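Local coordinates for esterase family protein (Staphylococcus aureus, PDB 7L0A), which probably hydrolyses S-formylglutathione to formate and glutathione, as a serine esterase of the esterase D family with an alpha/beta-hydrolase fold, at residues N123-H128 against A147-L152. Numbering follows the deposited sequence.
Sequences NFIAGH and AKAVPL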
ATOM      1  N   ASN B 123     -13.417  13.913   1.795  1.00 16.49           N
ATOM      2  CA  ASN B 123     -13.695  12.530   1.450  1.00 16.84           C
ATOM      3  C   ASN B 123     -14.907  12.401   0.539  1.00 16.86           C
ATOM      4  O   ASN B 123     -15.979  12.964   0.829  1.00 17.18           O
ATOM      5  CB  ASN B 123     -13.916  11.697   2.719  1.00 18.05           C
ATOM      6  CG  ASN B 123     -12.612  11.284   3.368  1.00 15.42           C
ATOM      7  OD1 ASN B 123     -11.998  10.288   2.956  1.00 15.43           O
ATOM      8  ND2 ASN B 123     -12.161  12.060   4.329  1.00 18.75           N
ATOM      9  N   PHE B 124     -14.723  11.630  -0.530  1.00 17.86           N
ATOM     10  CA  PHE B 124     -15.700  11.483  -1.598  1.00 19.84           C
ATOM     11  C   PHE B 124     -15.898  10.006  -1.890  1.00 15.26           C
ATOM     12  O   PHE B 124     -15.069   9.173  -1.549  1.00 16.76           O
ATOM     13  CB  PHE B 124     -15.236  12.243  -2.856  1.00 17.27           C
ATOM     14  CG  PHE B 124     -14.596  13.580  -2.558  1.00 16.79           C
ATOM     15  CD1 PHE B 124     -15.298  14.559  -1.875  1.00 19.88           C
ATOM     16  CD2 PHE B 124     -13.284  13.828  -2.929  1.00 18.71           C
ATOM     17  CE1 PHE B 124     -14.708  15.791  -1.584  1.00 22.49           C
ATOM     18  CE2 PHE B 124     -12.698  15.066  -2.638  1.00 19.71           C
ATOM     19  CZ  PHE B 124     -13.417  16.030  -1.972  1.00 19.74           C
ATOM     20  N   ILE B 125     -17.018   9.677  -2.523  1.00 15.90           N
ATOM     21  CA  ILE B 125     -17.305   8.298  -2.901  1.00 16.40           C
ATOM     22  C   ILE B 125     -17.984   8.319  -4.264  1.00 19.14           C
ATOM     23  O   ILE B 125     -18.718   9.251  -4.621  1.00 17.04           O
ATOM     24  CB  ILE B 125     -18.137   7.591  -1.794  1.00 13.72           C
ATOM     25  CG1 ILE B 125     -18.247   6.102  -2.127  1.00 14.95           C
ATOM     26  CG2 ILE B 125     -19.473   8.276  -1.528  1.00 15.74           C
ATOM     27  CD1 ILE B 125     -18.625   5.225  -0.932  1.00 23.20           C
ATOM     28  N   ALA B 126     -17.659   7.312  -5.068  1.00 14.94           N
ATOM     29  CA  ALA B 126     -18.182   7.223  -6.421  1.00 15.14           C
ATOM     30  C   ALA B 126     -18.145   5.783  -6.872  1.00 15.16           C
ATOM     31  O   ALA B 126     -17.402   4.961  -6.319  1.00 16.55           O
ATOM     32  CB  ALA B 126     -17.377   8.084  -7.405  1.00 16.28           C
ATOM     33  N   GLY B 127     -18.910   5.479  -7.915  1.00 14.11           N
ATOM     34  CA  GLY B 127     -18.883   4.144  -8.479  1.00 14.74           C
ATOM     35  C   GLY B 127     -19.941   3.976  -9.530  1.00 15.44           C
ATOM     36  O   GLY B 127     -20.887   4.771  -9.625  1.00 16.00           O
ATOM     37  N   HIS B 128     -19.802   2.917 -10.308  1.00 14.65           N
ATOM     38  CA  HIS B 128     -20.753   2.662 -11.386  1.00 13.90           C
ATOM     39  C   HIS B 128     -21.482   1.335 -11.231  1.00 14.23           C
ATOM     40  O   HIS B 128     -20.956   0.341 -10.711  1.00 14.49           O
ATOM     41  CB  HIS B 128     -20.037   2.698 -12.744  1.00 13.31           C
ATOM     42  CG  HIS B 128     -19.070   1.574 -12.965  1.00 14.96           C
ATOM     43  ND1 HIS B 128     -17.728   1.676 -12.641  1.00 17.46           N
ATOM     44  CD2 HIS B 128     -19.229   0.343 -13.511  1.00 16.05           C
ATOM     45  CE1 HIS B 128     -17.120   0.549 -12.962  1.00 16.27           C
ATOM     46  NE2 HIS B 128     -18.002  -0.266 -13.505  1.00 16.98           N
ATOM     47  N   ALA B 147     -18.453  14.100   1.854  1.00 18.30           N
ATOM     48  CA  ALA B 147     -19.003  15.396   1.497  1.00 18.17           C
ATOM     49  C   ALA B 147     -19.712  15.360   0.153  1.00 17.15           C
ATOM     50  O   ALA B 147     -20.617  16.179  -0.092  1.00 19.82           O
ATOM     51  CB  ALA B 147     -17.897  16.443   1.446  1.00 25.35           C
ATOM     52  N   LYS B 148     -19.296  14.454  -0.717  1.00 17.00           N
ATOM     53  CA  LYS B 148     -19.765  14.405  -2.095  1.00 17.08           C
ATOM     54  C   LYS B 148     -19.823  12.944  -2.516  1.00 15.29           C
ATOM     55  O   LYS B 148     -18.964  12.148  -2.119  1.00 18.74           O
ATOM     56  CB  LYS B 148     -18.866  15.176  -3.051  1.00 17.25           C
ATOM     57  CG  LYS B 148     -18.720  16.642  -2.673  1.00 21.43           C
ATOM     58  CD  LYS B 148     -17.827  17.372  -3.657  1.00 23.29           C
ATOM     59  CE  LYS B 148     -17.524  18.770  -3.149  1.00 29.40           C
ATOM     60  NZ  LYS B 148     -17.014  19.655  -4.230  1.00 30.10           N
ATOM     61  N   ALA B 149     -20.816  12.608  -3.339  1.00 17.00           N
ATOM     62  CA  ALA B 149     -21.054  11.251  -3.831  1.00 16.08           C
ATOM     63  C   ALA B 149     -21.453  11.328  -5.295  1.00 16.64           C
ATOM     64  O   ALA B 149     -22.269  12.182  -5.670  1.00 18.67           O
ATOM     65  CB  ALA B 149     -22.178  10.572  -3.005  1.00 18.89           C
ATOM     66  N   VAL B 150     -20.902  10.434  -6.109  1.00 16.35           N
ATOM     67  CA  VAL B 150     -21.103  10.432  -7.550  1.00 15.81           C
ATOM     68  C   VAL B 150     -21.522   9.039  -8.017  1.00 17.25           C
ATOM     69  O   VAL B 150     -20.689   8.192  -8.387  1.00 16.12           O
ATOM     70  CB  VAL B 150     -19.827  10.875  -8.292  1.00 15.68           C
ATOM     71  CG1 VAL B 150     -20.085  10.938  -9.782  1.00 17.69           C
ATOM     72  CG2 VAL B 150     -19.333  12.226  -7.790  1.00 20.72           C
ATOM     73  N   PRO B 151     -22.821   8.752  -8.050  1.00 14.98           N
ATOM     74  CA  PRO B 151     -23.292   7.505  -8.674  1.00 16.54           C
ATOM     75  C   PRO B 151     -23.268   7.613 -10.193  1.00 17.85           C
ATOM     76  O   PRO B 151     -23.830   8.551 -10.763  1.00 18.05           O
ATOM     77  CB  PRO B 151     -24.743   7.360  -8.154  1.00 15.52           C
ATOM     78  CG  PRO B 151     -24.856   8.321  -7.040  1.00 15.81           C
ATOM     79  CD  PRO B 151     -23.902   9.450  -7.338  1.00 15.85           C
ATOM     80  N   LEU B 152     -22.633   6.643 -10.832  1.00 16.39           N
ATOM     81  CA  LEU B 152     -22.482   6.568 -12.281  1.00 15.84           C
ATOM     82  C   LEU B 152     -23.287   5.378 -12.781  1.00 14.85           C
ATOM     83  O   LEU B 152     -23.058   4.248 -12.338  1.00 15.55           O
ATOM     84  CB  LEU B 152     -21.012   6.389 -12.666  1.00 16.00           C
ATOM     85  CG  LEU B 152     -20.020   7.450 -12.203  1.00 20.01           C
ATOM     86  CD1 LEU B 152     -18.624   6.991 -12.666  1.00 19.52           C
ATOM     87  CD2 LEU B 152     -20.353   8.791 -12.749  1.00 20.02           C
TER
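Ile125 to His128 pair in register with Ala149 to Leu152 as neighbouring parallel strands in the buried centre of the mixed sheet, joined by the crossover helix 130-141. Their axes run 4.7 Å apart and only 5° from parallel. Along the first strand, N-H and C=O groups of Ile125 and Gly127 face the second, which brings the carbonyl O of Lys148, the N of Val150, the O of Val150 and the N of Leu152 to meet them. The two bonds donated by the first strand are longer, Gly127 N to Val150 O reaching 3.3 Å, whereas Leu152 N sits 2.8 Å from Gly127 O. Before the second strand begins, Ala147 N donates a hydrogen bond to Asn123 O.

Side chains alternate between the faces. Phe124 and Lys148 lie side by side: ring atom CD1 of Phe124 lies 3.8 Å from Lys148 CB, and CE1 meets CD farther out. The lysine chain is extended beyond CG, and its NZ bonds to Met258 O, while helix 244-259 covers this face, Val150 and Leu152 included. Ala126 CB packs on Val150 CB at 3.8 Å. On the other face, covered by helix 130-141, Ile125 touches Ala149 CB through its CG2 branch, also at 3.8 Å.

At the carboxyl end His128 CB rests on Leu152 O and CB, but its ring turns away (chi1 68°) to bond through ND1 to Tyr63 OH and stack on Trp247, near a bound magnesium ion. Ser129, the predicted nucleophile, follows directly, consistent with the strand, nucleophile elbow and helix of an alpha/beta-hydrolase, here continued into a beta-alpha-beta unit.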